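Local coordinates for protein VP2 (Primate bocaparvovirus 1, PDB 7L0Y) that self-assembles with its size variants, sixty copies in all, into the T=1 icosahedral capsid of human bocavirus 1, at residues 37-42 against 72-77; 165-170 against 424-429. One frame throughout, in Å; residues are numbered along the deposited sequence.

Interaction 1. Residues 37-42 against 72-77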
ATOM      1  N   ARG A  37     -86.941  33.523  30.204  1.00 12.70           N
ATOM      2  CA  ARG A  37     -88.318  33.970  30.152  1.00 12.70           C
ATOM      3  C   ARG A  37     -88.818  33.897  28.725  1.00 12.70           C
ATOM      4  O   ARG A  37     -88.048  33.910  27.769  1.00 12.70           O
ATOM      5  CB  ARG A  37     -88.509  35.400  30.658  1.00 16.31           C
ATOM      6  CG  ARG A  37     -88.110  35.638  32.070  1.00 16.31           C
ATOM      7  CD  ARG A  37     -88.981  34.897  33.040  1.00 16.31           C
ATOM      8  NE  ARG A  37     -88.613  35.210  34.409  1.00 16.31           N
ATOM      9  CZ  ARG A  37     -87.686  34.563  35.099  1.00 16.31           C
ATOM     10  NH1 ARG A  37     -87.019  33.566  34.548  1.00 16.31           N
ATOM     11  NH2 ARG A  37     -87.420  34.922  36.340  1.00 16.31           N
ATOM     12  N   GLN A  38     -90.129  33.819  28.607  1.00 16.16           N
ATOM     13  CA  GLN A  38     -90.836  34.001  27.356  1.00 16.16           C
ATOM     14  C   GLN A  38     -91.299  35.447  27.329  1.00 16.16           C
ATOM     15  O   GLN A  38     -92.028  35.879  28.225  1.00 16.16           O
ATOM     16  CB  GLN A  38     -92.003  33.021  27.282  1.00 19.27           C
ATOM     17  CG  GLN A  38     -92.844  32.993  26.031  1.00 19.27           C
ATOM     18  CD  GLN A  38     -92.094  32.566  24.798  1.00 19.27           C
ATOM     19  OE1 GLN A  38     -91.995  33.312  23.837  1.00 19.27           O
ATOM     20  NE2 GLN A  38     -91.509  31.383  24.843  1.00 19.27           N
ATOM     21  N   PHE A  39     -90.861  36.202  26.332  1.00 16.31           N
ATOM     22  CA  PHE A  39     -91.214  37.606  26.237  1.00 16.31           C
ATOM     23  C   PHE A  39     -92.136  37.815  25.048  1.00 16.31           C
ATOM     24  O   PHE A  39     -92.158  37.019  24.111  1.00 16.31           O
ATOM     25  CB  PHE A  39     -89.982  38.515  26.088  1.00 13.98           C
ATOM     26  CG  PHE A  39     -89.239  38.330  24.802  1.00 13.98           C
ATOM     27  CD1 PHE A  39     -89.626  39.004  23.663  1.00 13.98           C
ATOM     28  CD2 PHE A  39     -88.148  37.505  24.733  1.00 13.98           C
ATOM     29  CE1 PHE A  39     -88.963  38.830  22.497  1.00 13.98           C
ATOM     30  CE2 PHE A  39     -87.472  37.347  23.565  1.00 13.98           C
ATOM     31  CZ  PHE A  39     -87.879  38.004  22.450  1.00 13.98           C
ATOM     32  N   ILE A  40     -92.914  38.884  25.108  1.00 19.53           N
ATOM     33  CA  ILE A  40     -93.765  39.305  24.007  1.00 19.53           C
ATOM     34  C   ILE A  40     -93.508  40.779  23.751  1.00 19.53           C
ATOM     35  O   ILE A  40     -93.482  41.582  24.687  1.00 19.53           O
ATOM     36  CB  ILE A  40     -95.254  39.046  24.300  1.00 21.15           C
ATOM     37  CG1 ILE A  40     -96.096  39.412  23.086  1.00 21.15           C
ATOM     38  CG2 ILE A  40     -95.719  39.794  25.537  1.00 21.15           C
ATOM     39  CD1 ILE A  40     -97.515  39.003  23.201  1.00 21.15           C
ATOM     40  N   THR A  41     -93.315  41.134  22.489  1.00 24.10           N
ATOM     41  CA  THR A  41     -93.120  42.519  22.095  1.00 24.10           C
ATOM     42  C   THR A  41     -94.101  42.865  20.987  1.00 24.10           C
ATOM     43  O   THR A  41     -94.367  42.047  20.105  1.00 24.10           O
ATOM     44  CB  THR A  41     -91.667  42.782  21.665  1.00 25.49           C
ATOM     45  OG1 THR A  41     -91.478  44.177  21.416  1.00 25.49           O
ATOM     46  CG2 THR A  41     -91.290  42.005  20.427  1.00 25.49           C
ATOM     47  N   THR A  42     -94.643  44.069  21.048  1.00 27.39           N
ATOM     48  CA  THR A  42     -95.655  44.541  20.122  1.00 27.39           C
ATOM     49  C   THR A  42     -95.212  45.866  19.525  1.00 27.39           C
ATOM     50  O   THR A  42     -94.258  46.491  19.984  1.00 27.39           O
ATOM     51  CB  THR A  42     -97.012  44.697  20.818  1.00 30.54           C
ATOM     52  OG1 THR A  42     -96.899  45.644  21.886  1.00 30.54           O
ATOM     53  CG2 THR A  42     -97.464  43.376  21.392  1.00 30.54           C
ATOM     54  N   THR A  72     -88.850  48.872  22.030  1.00 17.34           N
ATOM     55  CA  THR A  72     -88.991  48.344  23.376  1.00 17.34           C
ATOM     56  C   THR A  72     -87.634  47.825  23.819  1.00 17.34           C
ATOM     57  O   THR A  72     -86.710  47.696  23.020  1.00 17.34           O
ATOM     58  CB  THR A  72     -90.028  47.217  23.470  1.00 19.01           C
ATOM     59  OG1 THR A  72     -89.691  46.165  22.562  1.00 19.01           O
ATOM     60  CG2 THR A  72     -91.409  47.713  23.161  1.00 19.01           C
ATOM     61  N   TYR A  73     -87.507  47.542  25.106  1.00 18.37           N
ATOM     62  CA  TYR A  73     -86.209  47.195  25.655  1.00 18.37           C
ATOM     63  C   TYR A  73     -86.354  46.155  26.752  1.00 18.37           C
ATOM     64  O   TYR A  73     -87.415  45.992  27.349  1.00 18.37           O
ATOM     65  CB  TYR A  73     -85.494  48.438  26.190  1.00 21.80           C
ATOM     66  CG  TYR A  73     -86.213  49.089  27.335  1.00 21.80           C
ATOM     67  CD1 TYR A  73     -85.883  48.786  28.644  1.00 21.80           C
ATOM     68  CD2 TYR A  73     -87.240  49.983  27.109  1.00 21.80           C
ATOM     69  CE1 TYR A  73     -86.538  49.363  29.679  1.00 21.80           C
ATOM     70  CE2 TYR A  73     -87.903  50.563  28.142  1.00 21.80           C
ATOM     71  CZ  TYR A  73     -87.551  50.253  29.425  1.00 21.80           C
ATOM     72  OH  TYR A  73     -88.215  50.841  30.469  1.00 21.80           O
ATOM     73  N   PHE A  74     -85.255  45.454  27.001  1.00 18.48           N
ATOM     74  CA  PHE A  74     -85.122  44.511  28.099  1.00 18.48           C
ATOM     75  C   PHE A  74     -84.509  45.201  29.306  1.00 18.48           C
ATOM     76  O   PHE A  74     -83.508  45.909  29.186  1.00 18.48           O
ATOM     77  CB  PHE A  74     -84.256  43.320  27.696  1.00 15.57           C
ATOM     78  CG  PHE A  74     -84.868  42.453  26.653  1.00 15.57           C
ATOM     79  CD1 PHE A  74     -85.714  41.431  27.004  1.00 15.57           C
ATOM     80  CD2 PHE A  74     -84.608  42.661  25.319  1.00 15.57           C
ATOM     81  CE1 PHE A  74     -86.304  40.646  26.050  1.00 15.57           C
ATOM     82  CE2 PHE A  74     -85.186  41.862  24.363  1.00 15.57           C
ATOM     83  CZ  PHE A  74     -86.030  40.851  24.730  1.00 15.57           C
ATOM     84  N   ASN A  75     -85.114  44.991  30.468  1.00 21.62           N
ATOM     85  CA  ASN A  75     -84.599  45.502  31.731  1.00 21.62           C
ATOM     86  C   ASN A  75     -84.331  44.338  32.671  1.00 21.62           C
ATOM     87  O   ASN A  75     -85.266  43.697  33.157  1.00 21.62           O
ATOM     88  CB  ASN A  75     -85.572  46.489  32.356  1.00 25.81           C
ATOM     89  CG  ASN A  75     -85.011  47.140  33.583  1.00 25.81           C
ATOM     90  OD1 ASN A  75     -83.802  47.277  33.724  1.00 25.81           O
ATOM     91  ND2 ASN A  75     -85.882  47.551  34.482  1.00 25.81           N
ATOM     92  N   PHE A  76     -83.059  44.072  32.933  1.00 18.97           N
ATOM     93  CA  PHE A  76     -82.647  43.003  33.829  1.00 18.97           C
ATOM     94  C   PHE A  76     -82.307  43.479  35.229  1.00 18.97           C
ATOM     95  O   PHE A  76     -81.820  42.683  36.029  1.00 18.97           O
ATOM     96  CB  PHE A  76     -81.465  42.251  33.234  1.00 18.06           C
ATOM     97  CG  PHE A  76     -81.801  41.535  31.984  1.00 18.06           C
ATOM     98  CD1 PHE A  76     -82.352  40.276  32.028  1.00 18.06           C
ATOM     99  CD2 PHE A  76     -81.615  42.140  30.761  1.00 18.06           C
ATOM    100  CE1 PHE A  76     -82.675  39.623  30.873  1.00 18.06           C
ATOM    101  CE2 PHE A  76     -81.941  41.493  29.612  1.00 18.06           C
ATOM    102  CZ  PHE A  76     -82.470  40.235  29.664  1.00 18.06           C
ATOM    103  N   ASN A  77     -82.530  44.750  35.552  1.00 20.10           N
ATOM    104  CA  ASN A  77     -81.916  45.308  36.750  1.00 20.10           C
ATOM    105  C   ASN A  77     -82.842  45.122  37.952  1.00 20.10           C
ATOM    106  O   ASN A  77     -83.704  45.944  38.262  1.00 20.10           O
ATOM    107  CB  ASN A  77     -81.604  46.772  36.499  1.00 22.95           C
ATOM    108  CG  ASN A  77     -80.779  47.386  37.577  1.00 22.95           C
ATOM    109  OD1 ASN A  77     -79.992  46.715  38.226  1.00 22.95           O
ATOM    110  ND2 ASN A  77     -80.943  48.676  37.771  1.00 22.95           N
TER
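F39 and T41, on strand 37-42, look across at F74 and T72 of strand 72-74, which runs nearly antiparallel to it (161°) with the axes 8.7 Å apart at their closest, too wide for backbone pairing and suited to side chains meeting between layers. These are strands B and C of the parvovirus jelly roll, and the contact bridges its two facing sheets. The phenyl rings meet in a T-shaped pair: F74 presents the edge carrying CE1 and CZ to a face of F39, with the planes at 90° and the centroids 5.1 Å apart. F74 CZ stands 3.8 Å above the centre of the F39 ring, while F74 CE1 lies 3.9 Å from F39 CD2. Phenylalanine suits this buried layer, its weakly positive C-H edge meeting a pi face. With CG of F74 anti to the carbonyl carbon (chi1 -67°), the ring reaches across to F39; I107 of strand 95-118 packs against both rings, and W162 meets F74 edge-to-face.

Two residues along, T41 OG1 donates to T72 OG1 at 2.9 Å. T72 OG1 in turn bonds to I427 O, which gives the threonine pair its direction. Threonine suits both places, its branched carbon fitting a strand and its hydroxyl able to donate and accept. The contact thus joins an apolar aromatic core to a short hydroxyl relay, in which buried polar groups are satisfied by one another and by a neighbouring backbone carbonyl.

Interaction 2. Residues 165-170 against 424-429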
ATOM      1  N   PHE A 165     -91.594  47.082  27.723  1.00 22.60           N
ATOM      2  CA  PHE A 165     -92.148  48.422  27.765  1.00 22.60           C
ATOM      3  C   PHE A 165     -91.566  49.259  26.650  1.00 22.60           C
ATOM      4  O   PHE A 165     -90.480  48.981  26.162  1.00 22.60           O
ATOM      5  CB  PHE A 165     -91.849  49.091  29.100  1.00 27.44           C
ATOM      6  CG  PHE A 165     -92.828  48.752  30.175  1.00 27.44           C
ATOM      7  CD1 PHE A 165     -93.857  49.617  30.483  1.00 27.44           C
ATOM      8  CD2 PHE A 165     -92.719  47.568  30.879  1.00 27.44           C
ATOM      9  CE1 PHE A 165     -94.762  49.310  31.474  1.00 27.44           C
ATOM     10  CE2 PHE A 165     -93.622  47.254  31.874  1.00 27.44           C
ATOM     11  CZ  PHE A 165     -94.645  48.126  32.173  1.00 27.44           C
ATOM     12  N   GLN A 166     -92.311  50.279  26.240  1.00 23.39           N
ATOM     13  CA  GLN A 166     -91.843  51.186  25.215  1.00 23.39           C
ATOM     14  C   GLN A 166     -90.691  52.029  25.728  1.00 23.39           C
ATOM     15  O   GLN A 166     -90.705  52.512  26.858  1.00 23.39           O
ATOM     16  CB  GLN A 166     -92.979  52.088  24.780  1.00 23.84           C
ATOM     17  CG  GLN A 166     -92.636  52.929  23.618  1.00 23.84           C
ATOM     18  CD  GLN A 166     -93.789  53.751  23.174  1.00 23.84           C
ATOM     19  OE1 GLN A 166     -94.864  53.693  23.754  1.00 23.84           O
ATOM     20  NE2 GLN A 166     -93.593  54.504  22.122  1.00 23.84           N
ATOM     21  N   TYR A 167     -89.701  52.218  24.875  1.00 22.76           N
ATOM     22  CA  TYR A 167     -88.581  53.082  25.178  1.00 22.76           C
ATOM     23  C   TYR A 167     -88.931  54.536  24.915  1.00 22.76           C
ATOM     24  O   TYR A 167     -89.627  54.866  23.957  1.00 22.76           O
ATOM     25  CB  TYR A 167     -87.367  52.659  24.364  1.00 21.59           C
ATOM     26  CG  TYR A 167     -86.199  53.597  24.434  1.00 21.59           C
ATOM     27  CD1 TYR A 167     -85.528  53.812  25.620  1.00 21.59           C
ATOM     28  CD2 TYR A 167     -85.709  54.190  23.295  1.00 21.59           C
ATOM     29  CE1 TYR A 167     -84.449  54.644  25.671  1.00 21.59           C
ATOM     30  CE2 TYR A 167     -84.637  55.002  23.339  1.00 21.59           C
ATOM     31  CZ  TYR A 167     -84.005  55.230  24.526  1.00 21.59           C
ATOM     32  OH  TYR A 167     -82.916  56.051  24.561  1.00 21.59           O
ATOM     33  N   GLY A 168     -88.456  55.396  25.794  1.00 26.82           N
ATOM     34  CA  GLY A 168     -88.685  56.816  25.674  1.00 26.82           C
ATOM     35  C   GLY A 168     -87.719  57.525  26.583  1.00 26.82           C
ATOM     36  O   GLY A 168     -87.098  56.914  27.453  1.00 26.82           O
ATOM     37  N   TYR A 169     -87.586  58.824  26.365  1.00 30.10           N
ATOM     38  CA  TYR A 169     -86.609  59.593  27.107  1.00 30.10           C
ATOM     39  C   TYR A 169     -87.025  61.046  27.106  1.00 30.10           C
ATOM     40  O   TYR A 169     -87.809  61.493  26.269  1.00 30.10           O
ATOM     41  CB  TYR A 169     -85.202  59.416  26.529  1.00 25.55           C
ATOM     42  CG  TYR A 169     -85.059  59.851  25.096  1.00 25.55           C
ATOM     43  CD1 TYR A 169     -84.697  61.146  24.780  1.00 25.55           C
ATOM     44  CD2 TYR A 169     -85.284  58.963  24.059  1.00 25.55           C
ATOM     45  CE1 TYR A 169     -84.560  61.538  23.487  1.00 25.55           C
ATOM     46  CE2 TYR A 169     -85.154  59.350  22.761  1.00 25.55           C
ATOM     47  CZ  TYR A 169     -84.794  60.638  22.475  1.00 25.55           C
ATOM     48  OH  TYR A 169     -84.670  61.038  21.172  1.00 25.55           O
ATOM     49  N   ILE A 170     -86.485  61.778  28.071  1.00 34.51           N
ATOM     50  CA  ILE A 170     -86.777  63.194  28.254  1.00 34.51           C
ATOM     51  C   ILE A 170     -85.705  63.979  27.507  1.00 34.51           C
ATOM     52  O   ILE A 170     -84.532  63.935  27.906  1.00 34.51           O
ATOM     53  CB  ILE A 170     -86.815  63.558  29.741  1.00 36.90           C
ATOM     54  CG1 ILE A 170     -87.952  62.798  30.423  1.00 36.90           C
ATOM     55  CG2 ILE A 170     -86.990  65.040  29.924  1.00 36.90           C
ATOM     56  CD1 ILE A 170     -87.890  62.815  31.922  1.00 36.90           C
ATOM     57  N   THR A 424     -78.314  48.191  27.538  1.00 21.11           N
ATOM     58  CA  THR A 424     -79.710  47.869  27.296  1.00 21.11           C
ATOM     59  C   THR A 424     -79.867  47.209  25.937  1.00 21.11           C
ATOM     60  O   THR A 424     -79.329  47.685  24.939  1.00 21.11           O
ATOM     61  CB  THR A 424     -80.567  49.124  27.364  1.00 22.68           C
ATOM     62  OG1 THR A 424     -80.517  49.659  28.689  1.00 22.68           O
ATOM     63  CG2 THR A 424     -81.993  48.811  27.004  1.00 22.68           C
ATOM     64  N   ILE A 425     -80.606  46.114  25.901  1.00 17.19           N
ATOM     65  CA  ILE A 425     -80.963  45.476  24.647  1.00 17.19           C
ATOM     66  C   ILE A 425     -82.280  46.071  24.180  1.00 17.19           C
ATOM     67  O   ILE A 425     -83.301  45.958  24.861  1.00 17.19           O
ATOM     68  CB  ILE A 425     -81.067  43.958  24.803  1.00 17.62           C
ATOM     69  CG1 ILE A 425     -79.724  43.388  25.228  1.00 17.62           C
ATOM     70  CG2 ILE A 425     -81.494  43.336  23.498  1.00 17.62           C
ATOM     71  CD1 ILE A 425     -79.820  41.995  25.734  1.00 17.62           C
ATOM     72  N   PHE A 426     -82.249  46.725  23.032  1.00 15.11           N
ATOM     73  CA  PHE A 426     -83.439  47.277  22.415  1.00 15.11           C
ATOM     74  C   PHE A 426     -83.944  46.311  21.366  1.00 15.11           C
ATOM     75  O   PHE A 426     -83.156  45.690  20.652  1.00 15.11           O
ATOM     76  CB  PHE A 426     -83.148  48.627  21.779  1.00 16.45           C
ATOM     77  CG  PHE A 426     -82.793  49.676  22.753  1.00 16.45           C
ATOM     78  CD1 PHE A 426     -83.776  50.385  23.404  1.00 16.45           C
ATOM     79  CD2 PHE A 426     -81.478  49.960  23.025  1.00 16.45           C
ATOM     80  CE1 PHE A 426     -83.450  51.355  24.297  1.00 16.45           C
ATOM     81  CE2 PHE A 426     -81.157  50.931  23.917  1.00 16.45           C
ATOM     82  CZ  PHE A 426     -82.147  51.631  24.553  1.00 16.45           C
ATOM     83  N   ILE A 427     -85.252  46.184  21.276  1.00 14.86           N
ATOM     84  CA  ILE A 427     -85.869  45.296  20.313  1.00 14.86           C
ATOM     85  C   ILE A 427     -87.128  45.956  19.789  1.00 14.86           C
ATOM     86  O   ILE A 427     -87.909  46.522  20.556  1.00 14.86           O
ATOM     87  CB  ILE A 427     -86.165  43.919  20.937  1.00 14.93           C
ATOM     88  CG1 ILE A 427     -86.854  42.991  19.948  1.00 14.93           C
ATOM     89  CG2 ILE A 427     -86.956  44.071  22.173  1.00 14.93           C
ATOM     90  CD1 ILE A 427     -87.014  41.604  20.469  1.00 14.93           C
ATOM     91  N   LYS A 428     -87.293  45.937  18.479  1.00 15.78           N
ATOM     92  CA  LYS A 428     -88.584  46.242  17.898  1.00 15.78           C
ATOM     93  C   LYS A 428     -88.752  45.323  16.713  1.00 15.78           C
ATOM     94  O   LYS A 428     -87.778  44.770  16.206  1.00 15.78           O
ATOM     95  CB  LYS A 428     -88.727  47.694  17.442  1.00 16.42           C
ATOM     96  CG  LYS A 428     -87.898  48.044  16.263  1.00 16.42           C
ATOM     97  CD  LYS A 428     -88.131  49.463  15.848  1.00 16.42           C
ATOM     98  CE  LYS A 428     -87.328  49.785  14.596  1.00 16.42           C
ATOM     99  NZ  LYS A 428     -87.824  49.061  13.412  1.00 16.42           N
ATOM    100  N   MET A 429     -89.983  45.166  16.273  1.00 20.48           N
ATOM    101  CA  MET A 429     -90.212  44.423  15.053  1.00 20.48           C
ATOM    102  C   MET A 429     -90.001  45.304  13.843  1.00 20.48           C
ATOM    103  O   MET A 429     -90.233  46.514  13.885  1.00 20.48           O
ATOM    104  CB  MET A 429     -91.607  43.857  15.044  1.00 27.39           C
ATOM    105  CG  MET A 429     -91.762  42.742  16.013  1.00 27.39           C
ATOM    106  SD  MET A 429     -93.473  42.370  15.990  1.00 27.39           S
ATOM    107  CE  MET A 429     -94.047  43.803  16.879  1.00 27.39           C
TER
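Y167 and F426 are the residues through which strands 165-169 and 424-429 meet: their CA atoms are 8.2 Å apart, the closest pair of the two segments, and no hydrogen bond passes directly between the backbones. Both side chains leave the main chain toward the other segment, and nearly all the touching is done by their rings. F426 comes in edge first, its CE1 poised 3.4 Å above the plane of the Y167 ring and over its centre; the nearest single atom there is Y167 CD1, 3.5 Å from F426 CE1. The planes stand at 66° and the centroids 4.7 Å apart, so the stack is edge-to-face but tilted rather than a square T.

Strand 424-429 is strand H of the jelly-roll barrel, placed in the CHEF sheet between strand 71-74 and strand 132-137. Strand 161-169 pairs with the far side of strand 71-74; the aromatic pair therefore reaches past that intervening strand, while W71 on it also touches F426.

CG of Y167 lies anti to its own nitrogen (chi1 171°), which swings the ring out so that one face lies against the CE1 edge of F426 and lets OH extend beyond the stack to the carbonyl of P143. Tyrosine thus serves twice, offering a broad apolar face to the phenyl edge and a hydroxyl to a loop. Phenylalanine, with no polar group at its rim, fits a mainly apolar spot among Y167, W71 and F135 of strand 132-137, and T424 CG2 sits 3.7 Å above one face of the F426 ring, nearer its margin than its centre.

From the N terminus, the chain runs along strand 30-42, makes the excursion containing strands 50-53 and 65-69, and returns through strand 71-74, where interaction 1 closes a loop of 29 residues. Interaction 2 opens only later, on strand 161-169, and closes after 253 intervening residues at strand 424-429, so the two are in series, neither nested nor crossed. In space they are neighbours, with centres about 9 Å apart. Strand 71-74 joins them, its edges paired with 161-169 and 424-429: F74 N bonds to I425 O at 2.9 Å. Strand 161-169 also pairs with 30-42, linking the two jelly-roll sheets beside interaction 1.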